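Local coordinates for coat protein (Sulfolobus turreted icosahedral virus, PDB 2BBD) that probably builds the icosahedral shell of the virion as its major capsid protein, with a fold that points to common ancestry with eukaryotic and bacterial viral coats, at residues A[227-239]-A[289-303]. Sequence-based numbering, arbitrary orientation.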
ATOM      1  N   ASN A 227     -12.402 -10.124 -11.594  1.00 27.00           N
ATOM      2  CA  ASN A 227     -13.747  -9.841 -12.073  1.00 25.47           C
ATOM      3  C   ASN A 227     -13.697  -8.523 -12.834  1.00 27.19           C
ATOM      4  O   ASN A 227     -12.690  -7.824 -12.812  1.00 26.99           O
ATOM      5  CB  ASN A 227     -14.688  -9.696 -10.880  1.00 22.96           C
ATOM      6  CG  ASN A 227     -14.396  -8.437 -10.062  1.00 25.31           C
ATOM      7  OD1 ASN A 227     -14.706  -7.318 -10.486  1.00 28.03           O
ATOM      8  ND2 ASN A 227     -13.778  -8.614  -8.898  1.00 20.39           N
ATOM      9  N   THR A 228     -14.794  -8.183 -13.500  1.00 28.06           N
ATOM     10  CA  THR A 228     -14.875  -6.941 -14.243  1.00 29.36           C
ATOM     11  C   THR A 228     -16.144  -6.224 -13.815  1.00 29.48           C
ATOM     12  O   THR A 228     -16.879  -5.699 -14.648  1.00 29.76           O
ATOM     13  CB  THR A 228     -14.926  -7.194 -15.768  1.00 30.40           C
ATOM     14  OG1 THR A 228     -15.887  -8.219 -16.053  1.00 34.37           O
ATOM     15  CG2 THR A 228     -13.562  -7.621 -16.288  1.00 31.93           C
ATOM     16  N   ASP A 229     -16.397  -6.211 -12.507  1.00 28.94           N
ATOM     17  CA  ASP A 229     -17.593  -5.572 -11.965  1.00 29.49           C
ATOM     18  C   ASP A 229     -17.562  -4.050 -11.961  1.00 28.88           C
ATOM     19  O   ASP A 229     -18.597  -3.408 -12.134  1.00 28.74           O
ATOM     20  CB  ASP A 229     -17.878  -6.058 -10.541  1.00 29.30           C
ATOM     21  CG  ASP A 229     -18.297  -7.515 -10.494  1.00 31.59           C
ATOM     22  OD1 ASP A 229     -18.811  -8.031 -11.514  1.00 33.42           O
ATOM     23  OD2 ASP A 229     -18.126  -8.143  -9.431  1.00 32.49           O
ATOM     24  N   PRO A 230     -16.383  -3.444 -11.745  1.00 30.18           N
ATOM     25  CA  PRO A 230     -16.405  -1.979 -11.745  1.00 29.67           C
ATOM     26  C   PRO A 230     -16.509  -1.419 -13.155  1.00 29.80           C
ATOM     27  O   PRO A 230     -15.814  -1.872 -14.057  1.00 30.02           O
ATOM     28  CB  PRO A 230     -15.094  -1.611 -11.039  1.00 29.89           C
ATOM     29  CG  PRO A 230     -14.183  -2.734 -11.389  1.00 29.95           C
ATOM     30  CD  PRO A 230     -15.069  -3.964 -11.319  1.00 30.29           C
ATOM     31  N   THR A 231     -17.391  -0.442 -13.348  1.00 29.70           N
ATOM     32  CA  THR A 231     -17.566   0.160 -14.669  1.00 29.56           C
ATOM     33  C   THR A 231     -17.295   1.660 -14.702  1.00 29.12           C
ATOM     34  O   THR A 231     -16.894   2.203 -15.733  1.00 28.33           O
ATOM     35  CB  THR A 231     -18.987  -0.100 -15.196  1.00 28.87           C
ATOM     36  OG1 THR A 231     -19.946   0.415 -14.262  1.00 30.25           O
ATOM     37  CG2 THR A 231     -19.214  -1.585 -15.368  1.00 28.43           C
ATOM     38  N   GLU A 232     -17.494   2.326 -13.568  1.00 29.81           N
ATOM     39  CA  GLU A 232     -17.292   3.767 -13.492  1.00 30.88           C
ATOM     40  C   GLU A 232     -16.785   4.202 -12.120  1.00 30.19           C
ATOM     41  O   GLU A 232     -17.189   3.644 -11.097  1.00 27.75           O
ATOM     42  CB  GLU A 232     -18.615   4.483 -13.783  1.00 34.23           C
ATOM     43  CG  GLU A 232     -18.518   5.995 -13.931  1.00 41.55           C
ATOM     44  CD  GLU A 232     -18.272   6.428 -15.371  1.00 48.08           C
ATOM     45  OE1 GLU A 232     -18.657   5.675 -16.297  1.00 51.66           O
ATOM     46  OE2 GLU A 232     -17.712   7.528 -15.582  1.00 52.09           O
ATOM     47  N   TYR A 233     -15.910   5.208 -12.115  1.00 28.76           N
ATOM     48  CA  TYR A 233     -15.342   5.763 -10.888  1.00 30.33           C
ATOM     49  C   TYR A 233     -15.655   7.252 -10.864  1.00 30.30           C
ATOM     50  O   TYR A 233     -15.553   7.935 -11.881  1.00 31.34           O
ATOM     51  CB  TYR A 233     -13.822   5.576 -10.840  1.00 28.32           C
ATOM     52  CG  TYR A 233     -13.162   6.320  -9.694  1.00 29.35           C
ATOM     53  CD1 TYR A 233     -12.977   5.711  -8.453  1.00 29.77           C
ATOM     54  CD2 TYR A 233     -12.742   7.646  -9.848  1.00 30.47           C
ATOM     55  CE1 TYR A 233     -12.387   6.400  -7.393  1.00 29.74           C
ATOM     56  CE2 TYR A 233     -12.152   8.346  -8.788  1.00 30.18           C
ATOM     57  CZ  TYR A 233     -11.979   7.715  -7.570  1.00 30.21           C
ATOM     58  OH  TYR A 233     -11.396   8.393  -6.527  1.00 32.32           O
ATOM     59  N   GLU A 234     -16.005   7.758  -9.692  1.00 29.97           N
ATOM     60  CA  GLU A 234     -16.360   9.158  -9.563  1.00 30.80           C
ATOM     61  C   GLU A 234     -15.835   9.774  -8.265  1.00 29.55           C
ATOM     62  O   GLU A 234     -16.039   9.219  -7.184  1.00 28.67           O
ATOM     63  CB  GLU A 234     -17.884   9.269  -9.611  1.00 31.47           C
ATOM     64  CG  GLU A 234     -18.449  10.660  -9.786  1.00 36.60           C
ATOM     65  CD  GLU A 234     -19.974  10.654  -9.755  1.00 36.51           C
ATOM     66  OE1 GLU A 234     -20.576   9.669 -10.234  1.00 36.84           O
ATOM     67  OE2 GLU A 234     -20.567  11.633  -9.259  1.00 37.81           O
ATOM     68  N   LEU A 235     -15.143  10.906  -8.388  1.00 28.83           N
ATOM     69  CA  LEU A 235     -14.630  11.637  -7.232  1.00 32.16           C
ATOM     70  C   LEU A 235     -15.452  12.919  -7.232  1.00 34.71           C
ATOM     71  O   LEU A 235     -15.329  13.751  -8.140  1.00 35.53           O
ATOM     72  CB  LEU A 235     -13.144  11.969  -7.384  1.00 30.50           C
ATOM     73  CG  LEU A 235     -12.568  12.645  -6.134  1.00 33.63           C
ATOM     74  CD1 LEU A 235     -12.601  11.655  -4.963  1.00 33.99           C
ATOM     75  CD2 LEU A 235     -11.140  13.132  -6.396  1.00 33.34           C
ATOM     76  N   LYS A 236     -16.288  13.081  -6.215  1.00 35.34           N
ATOM     77  CA  LYS A 236     -17.172  14.234  -6.161  1.00 39.41           C
ATOM     78  C   LYS A 236     -17.111  15.080  -4.892  1.00 39.69           C
ATOM     79  O   LYS A 236     -17.010  14.553  -3.780  1.00 39.33           O
ATOM     80  CB  LYS A 236     -18.608  13.741  -6.383  1.00 40.13           C
ATOM     81  CG  LYS A 236     -19.694  14.801  -6.368  1.00 43.08           C
ATOM     82  CD  LYS A 236     -21.059  14.122  -6.465  1.00 45.40           C
ATOM     83  CE  LYS A 236     -22.204  15.122  -6.517  1.00 47.50           C
ATOM     84  NZ  LYS A 236     -23.533  14.423  -6.582  1.00 49.21           N
ATOM     85  N   ILE A 237     -17.173  16.397  -5.078  1.00 40.37           N
ATOM     86  CA  ILE A 237     -17.170  17.345  -3.969  1.00 41.15           C
ATOM     87  C   ILE A 237     -18.636  17.452  -3.569  1.00 43.21           C
ATOM     88  O   ILE A 237     -19.462  17.915  -4.355  1.00 44.36           O
ATOM     89  CB  ILE A 237     -16.672  18.754  -4.412  1.00 42.11           C
ATOM     90  CG1 ILE A 237     -15.308  18.651  -5.100  1.00 41.28           C
ATOM     91  CG2 ILE A 237     -16.576  19.686  -3.203  1.00 40.45           C
ATOM     92  CD1 ILE A 237     -14.224  18.031  -4.251  1.00 41.32           C
ATOM     93  N   VAL A 238     -18.962  17.016  -2.358  1.00 44.83           N
ATOM     94  CA  VAL A 238     -20.338  17.051  -1.879  1.00 46.69           C
ATOM     95  C   VAL A 238     -20.667  18.303  -1.068  1.00 48.97           C
ATOM     96  O   VAL A 238     -21.830  18.699  -0.979  1.00 49.08           O
ATOM     97  CB  VAL A 238     -20.648  15.810  -1.008  1.00 47.02           C
ATOM     98  CG1 VAL A 238     -22.049  15.911  -0.423  1.00 49.14           C
ATOM     99  CG2 VAL A 238     -20.525  14.547  -1.846  1.00 47.09           C
ATOM    100  N   ARG A 239     -19.650  18.921  -0.472  1.00 50.55           N
ATOM    101  CA  ARG A 239     -19.878  20.115   0.338  1.00 52.61           C
ATOM    102  C   ARG A 239     -20.031  21.346  -0.538  1.00 53.49           C
ATOM    103  O   ARG A 239     -19.121  21.710  -1.289  1.00 53.59           O
ATOM    104  CB  ARG A 239     -18.737  20.315   1.340  1.00 53.56           C
ATOM    105  CG  ARG A 239     -18.898  21.560   2.207  1.00 55.59           C
ATOM    106  CD  ARG A 239     -18.005  21.531   3.450  1.00 56.47           C
ATOM    107  NE  ARG A 239     -18.697  21.008   4.632  1.00 58.49           N
ATOM    108  CZ  ARG A 239     -19.054  19.736   4.803  1.00 59.38           C
ATOM    109  NH1 ARG A 239     -18.786  18.835   3.866  1.00 60.64           N
ATOM    110  NH2 ARG A 239     -19.683  19.364   5.911  1.00 58.49           N
ATOM    111  N   PRO A 289     -12.731  20.414   5.450  1.00 38.20           N
ATOM    112  CA  PRO A 289     -13.823  19.960   6.317  1.00 38.14           C
ATOM    113  C   PRO A 289     -14.008  18.461   6.097  1.00 38.63           C
ATOM    114  O   PRO A 289     -13.588  17.928   5.068  1.00 39.29           O
ATOM    115  CB  PRO A 289     -15.033  20.749   5.803  1.00 37.46           C
ATOM    116  CG  PRO A 289     -14.430  21.935   5.113  1.00 38.63           C
ATOM    117  CD  PRO A 289     -13.238  21.340   4.425  1.00 37.88           C
ATOM    118  N   SER A 290     -14.637  17.781   7.045  1.00 37.23           N
ATOM    119  CA  SER A 290     -14.853  16.351   6.900  1.00 37.88           C
ATOM    120  C   SER A 290     -16.081  16.098   6.023  1.00 37.96           C
ATOM    121  O   SER A 290     -16.917  16.982   5.846  1.00 37.92           O
ATOM    122  CB  SER A 290     -15.048  15.712   8.275  1.00 37.96           C
ATOM    123  OG  SER A 290     -16.215  16.212   8.900  1.00 39.05           O
ATOM    124  N   ASP A 291     -16.172  14.896   5.462  1.00 38.23           N
ATOM    125  CA  ASP A 291     -17.297  14.515   4.611  1.00 38.62           C
ATOM    126  C   ASP A 291     -17.565  15.494   3.473  1.00 39.11           C
ATOM    127  O   ASP A 291     -18.718  15.816   3.180  1.00 40.87           O
ATOM    128  CB  ASP A 291     -18.551  14.377   5.467  1.00 36.69           C
ATOM    129  CG  ASP A 291     -18.363  13.406   6.603  1.00 38.29           C
ATOM    130  OD1 ASP A 291     -19.229  13.355   7.500  1.00 38.73           O
ATOM    131  OD2 ASP A 291     -17.344  12.684   6.592  1.00 38.78           O
ATOM    132  N   SER A 292     -16.508  15.959   2.821  1.00 40.18           N
ATOM    133  CA  SER A 292     -16.664  16.910   1.732  1.00 41.57           C
ATOM    134  C   SER A 292     -16.330  16.326   0.367  1.00 41.72           C
ATOM    135  O   SER A 292     -16.789  16.828  -0.659  1.00 43.24           O
ATOM    136  CB  SER A 292     -15.798  18.139   2.001  1.00 42.92           C
ATOM    137  OG  SER A 292     -16.204  18.768   3.204  1.00 47.14           O
ATOM    138  N   ILE A 293     -15.524  15.272   0.350  1.00 41.14           N
ATOM    139  CA  ILE A 293     -15.156  14.632  -0.902  1.00 39.94           C
ATOM    140  C   ILE A 293     -15.331  13.127  -0.753  1.00 39.59           C
ATOM    141  O   ILE A 293     -14.832  12.520   0.193  1.00 40.29           O
ATOM    142  CB  ILE A 293     -13.702  14.953  -1.296  1.00 40.25           C
ATOM    143  CG1 ILE A 293     -13.481  16.471  -1.268  1.00 41.46           C
ATOM    144  CG2 ILE A 293     -13.421  14.427  -2.698  1.00 38.05           C
ATOM    145  CD1 ILE A 293     -12.081  16.915  -1.695  1.00 43.71           C
ATOM    146  N   GLU A 294     -16.063  12.540  -1.693  1.00 38.27           N
ATOM    147  CA  GLU A 294     -16.351  11.113  -1.695  1.00 36.11           C
ATOM    148  C   GLU A 294     -15.884  10.476  -2.992  1.00 35.19           C
ATOM    149  O   GLU A 294     -15.699  11.163  -4.002  1.00 34.63           O
ATOM    150  CB  GLU A 294     -17.863  10.896  -1.591  1.00 35.79           C
ATOM    151  CG  GLU A 294     -18.640  11.681  -2.657  1.00 37.22           C
ATOM    152  CD  GLU A 294     -20.091  11.254  -2.818  1.00 39.09           C
ATOM    153  OE1 GLU A 294     -20.720  10.827  -1.823  1.00 40.03           O
ATOM    154  OE2 GLU A 294     -20.613  11.364  -3.950  1.00 39.99           O
ATOM    155  N   TYR A 295     -15.671   9.165  -2.963  1.00 32.68           N
ATOM    156  CA  TYR A 295     -15.330   8.455  -4.186  1.00 31.47           C
ATOM    157  C   TYR A 295     -16.488   7.470  -4.353  1.00 30.45           C
ATOM    158  O   TYR A 295     -16.966   6.882  -3.378  1.00 31.61           O
ATOM    159  CB  TYR A 295     -13.948   7.782  -4.103  1.00 29.13           C
ATOM    160  CG  TYR A 295     -13.858   6.438  -3.415  1.00 28.74           C
ATOM    161  CD1 TYR A 295     -14.083   5.259  -4.118  1.00 28.92           C
ATOM    162  CD2 TYR A 295     -13.465   6.345  -2.078  1.00 28.07           C
ATOM    163  CE1 TYR A 295     -13.916   4.016  -3.509  1.00 28.62           C
ATOM    164  CE2 TYR A 295     -13.295   5.113  -1.463  1.00 27.88           C
ATOM    165  CZ  TYR A 295     -13.521   3.955  -2.180  1.00 27.60           C
ATOM    166  OH  TYR A 295     -13.368   2.734  -1.566  1.00 28.46           O
ATOM    167  N   ASP A 296     -16.972   7.345  -5.585  1.00 30.44           N
ATOM    168  CA  ASP A 296     -18.114   6.490  -5.893  1.00 29.63           C
ATOM    169  C   ASP A 296     -17.792   5.478  -6.979  1.00 29.54           C
ATOM    170  O   ASP A 296     -16.932   5.711  -7.830  1.00 30.89           O
ATOM    171  CB  ASP A 296     -19.286   7.356  -6.369  1.00 29.52           C
ATOM    172  CG  ASP A 296     -19.505   8.582  -5.497  1.00 31.37           C
ATOM    173  OD1 ASP A 296     -19.838   9.649  -6.051  1.00 32.53           O
ATOM    174  OD2 ASP A 296     -19.355   8.479  -4.261  1.00 30.54           O
ATOM    175  N   LEU A 297     -18.504   4.360  -6.956  1.00 27.94           N
ATOM    176  CA  LEU A 297     -18.295   3.326  -7.952  1.00 29.16           C
ATOM    177  C   LEU A 297     -19.594   2.765  -8.518  1.00 27.21           C
ATOM    178  O   LEU A 297     -20.635   2.777  -7.864  1.00 28.36           O
ATOM    179  CB  LEU A 297     -17.477   2.172  -7.366  1.00 27.89           C
ATOM    180  CG  LEU A 297     -16.036   2.417  -6.907  1.00 30.74           C
ATOM    181  CD1 LEU A 297     -15.503   1.129  -6.271  1.00 29.27           C
ATOM    182  CD2 LEU A 297     -15.156   2.848  -8.087  1.00 25.51           C
ATOM    183  N   ALA A 298     -19.513   2.296  -9.758  1.00 26.48           N
ATOM    184  CA  ALA A 298     -20.636   1.656 -10.421  1.00 26.17           C
ATOM    185  C   ALA A 298     -20.156   0.223 -10.533  1.00 24.33           C
ATOM    186  O   ALA A 298     -19.125  -0.035 -11.159  1.00 28.13           O
ATOM    187  CB  ALA A 298     -20.864   2.250 -11.808  1.00 26.06           C
ATOM    188  N   LEU A 299     -20.889  -0.705  -9.926  1.00 24.79           N
ATOM    189  CA  LEU A 299     -20.493  -2.110  -9.950  1.00 25.94           C
ATOM    190  C   LEU A 299     -21.522  -3.052 -10.568  1.00 25.83           C
ATOM    191  O   LEU A 299     -22.715  -2.912 -10.331  1.00 27.69           O
ATOM    192  CB  LEU A 299     -20.192  -2.587  -8.523  1.00 24.06           C
ATOM    193  CG  LEU A 299     -19.170  -1.801  -7.703  1.00 23.83           C
ATOM    194  CD1 LEU A 299     -19.100  -2.381  -6.297  1.00 22.03           C
ATOM    195  CD2 LEU A 299     -17.815  -1.854  -8.375  1.00 24.27           C
ATOM    196  N   GLN A 300     -21.034  -4.029 -11.335  1.00 26.72           N
ATOM    197  CA  GLN A 300     -21.877  -5.037 -11.991  1.00 25.39           C
ATOM    198  C   GLN A 300     -22.464  -6.024 -10.982  1.00 26.48           C
ATOM    199  O   GLN A 300     -23.452  -6.698 -11.265  1.00 27.28           O
ATOM    200  CB  GLN A 300     -21.054  -5.832 -12.998  1.00 24.25           C
ATOM    201  CG  GLN A 300     -20.459  -5.032 -14.142  1.00 27.22           C
ATOM    202  CD  GLN A 300     -21.479  -4.742 -15.220  1.00 29.94           C
ATOM    203  OE1 GLN A 300     -22.089  -3.668 -15.251  1.00 33.62           O
ATOM    204  NE2 GLN A 300     -21.686  -5.712 -16.105  1.00 27.28           N
ATOM    205  N   ASN A 301     -21.836  -6.125  -9.817  1.00 27.53           N
ATOM    206  CA  ASN A 301     -22.276  -7.040  -8.758  1.00 27.43           C
ATOM    207  C   ASN A 301     -22.048  -6.388  -7.391  1.00 28.05           C
ATOM    208  O   ASN A 301     -21.246  -5.461  -7.263  1.00 27.29           O
ATOM    209  CB  ASN A 301     -21.480  -8.360  -8.815  1.00 29.17           C
ATOM    210  CG  ASN A 301     -21.873  -9.257 -10.004  1.00 30.72           C
ATOM    211  OD1 ASN A 301     -23.018  -9.678 -10.115  1.00 33.67           O
ATOM    212  ND2 ASN A 301     -20.912  -9.553 -10.883  1.00 30.12           N
ATOM    213  N   GLN A 302     -22.752  -6.865  -6.369  1.00 27.72           N
ATOM    214  CA  GLN A 302     -22.555  -6.312  -5.036  1.00 27.41           C
ATOM    215  C   GLN A 302     -21.240  -6.900  -4.545  1.00 26.96           C
ATOM    216  O   GLN A 302     -21.121  -8.114  -4.369  1.00 26.25           O
ATOM    217  CB  GLN A 302     -23.690  -6.714  -4.097  1.00 29.05           C
ATOM    218  CG  GLN A 302     -23.539  -6.122  -2.697  1.00 32.96           C
ATOM    219  CD  GLN A 302     -24.763  -6.339  -1.829  1.00 35.09           C
ATOM    220  OE1 GLN A 302     -25.882  -6.021  -2.229  1.00 36.40           O
ATOM    221  NE2 GLN A 302     -24.555  -6.875  -0.633  1.00 36.55           N
ATOM    222  N   ASP A 303     -20.248  -6.040  -4.339  1.00 24.33           N
ATOM    223  CA  ASP A 303     -18.937  -6.502  -3.900  1.00 25.38           C
ATOM    224  C   ASP A 303     -18.405  -5.727  -2.711  1.00 25.47           C
ATOM    225  O   ASP A 303     -19.009  -4.760  -2.246  1.00 26.04           O
ATOM    226  CB  ASP A 303     -17.892  -6.355  -5.014  1.00 23.12           C
ATOM    227  CG  ASP A 303     -18.330  -6.959  -6.335  1.00 24.07           C
ATOM    228  OD1 ASP A 303     -18.930  -8.051  -6.330  1.00 25.94           O
ATOM    229  OD2 ASP A 303     -18.046  -6.337  -7.380  1.00 24.52           O
TER
HETATM  230  O   HOH W   1     -21.934  -1.083 -13.255  1.00 31.94           O
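Strands 230-237 and 293-299 are the two central, antiparallel strands of a four-stranded sheet, flanked by 243-249 and 200-204. Their axes come within 4.5 Å. Backbone bonds run in both directions at Glu-234 with Asp-296 and at Lys-236 with Glu-294; Asp-296 N to Glu-234 O is short at 2.6 Å.

One face is apolar and turns toward strand 303-313. There the Tyr-233 and Tyr-295 side chains run at about a right angle, although their ring planes are only 18° apart; Tyr-233 CE1 is 3.9 Å from Tyr-295 CD1. Leu-297 CD2 meets the Tyr-233 ring at its edge, 3.6 Å from CD1. The Tyr-233 hydroxyl is bound to Gln-214. Further along, Ile-237 CD1 packs tightly on Ile-293 CG1.

The other face carries Glu-234, Lys-236, Glu-294 and Asp-296. The Glu-294 side chain leans over Val-238 CG2 (3.5 Å from CD), because CG sits between backbone N and carbonyl carbon (chi1 53°). Its OE1 bonds His-201.

Beyond the strands, Asn-301 ND2 donates to Asp-229 OD1 (2.7 Å) from above the carboxylate plane. Asp-229 OD2 lies 2.7 Å from Asp-303 OD2, so one acid is probably protonated. At the far end Arg-239 NH1 reaches Ser-292 OG (2.7 Å) and bonds Asp-291 O weakly.

An antiparallel sheet with its apolar face on a second sheet is typical of the beta-sandwich, consistent with a viral jelly-roll capsid domain.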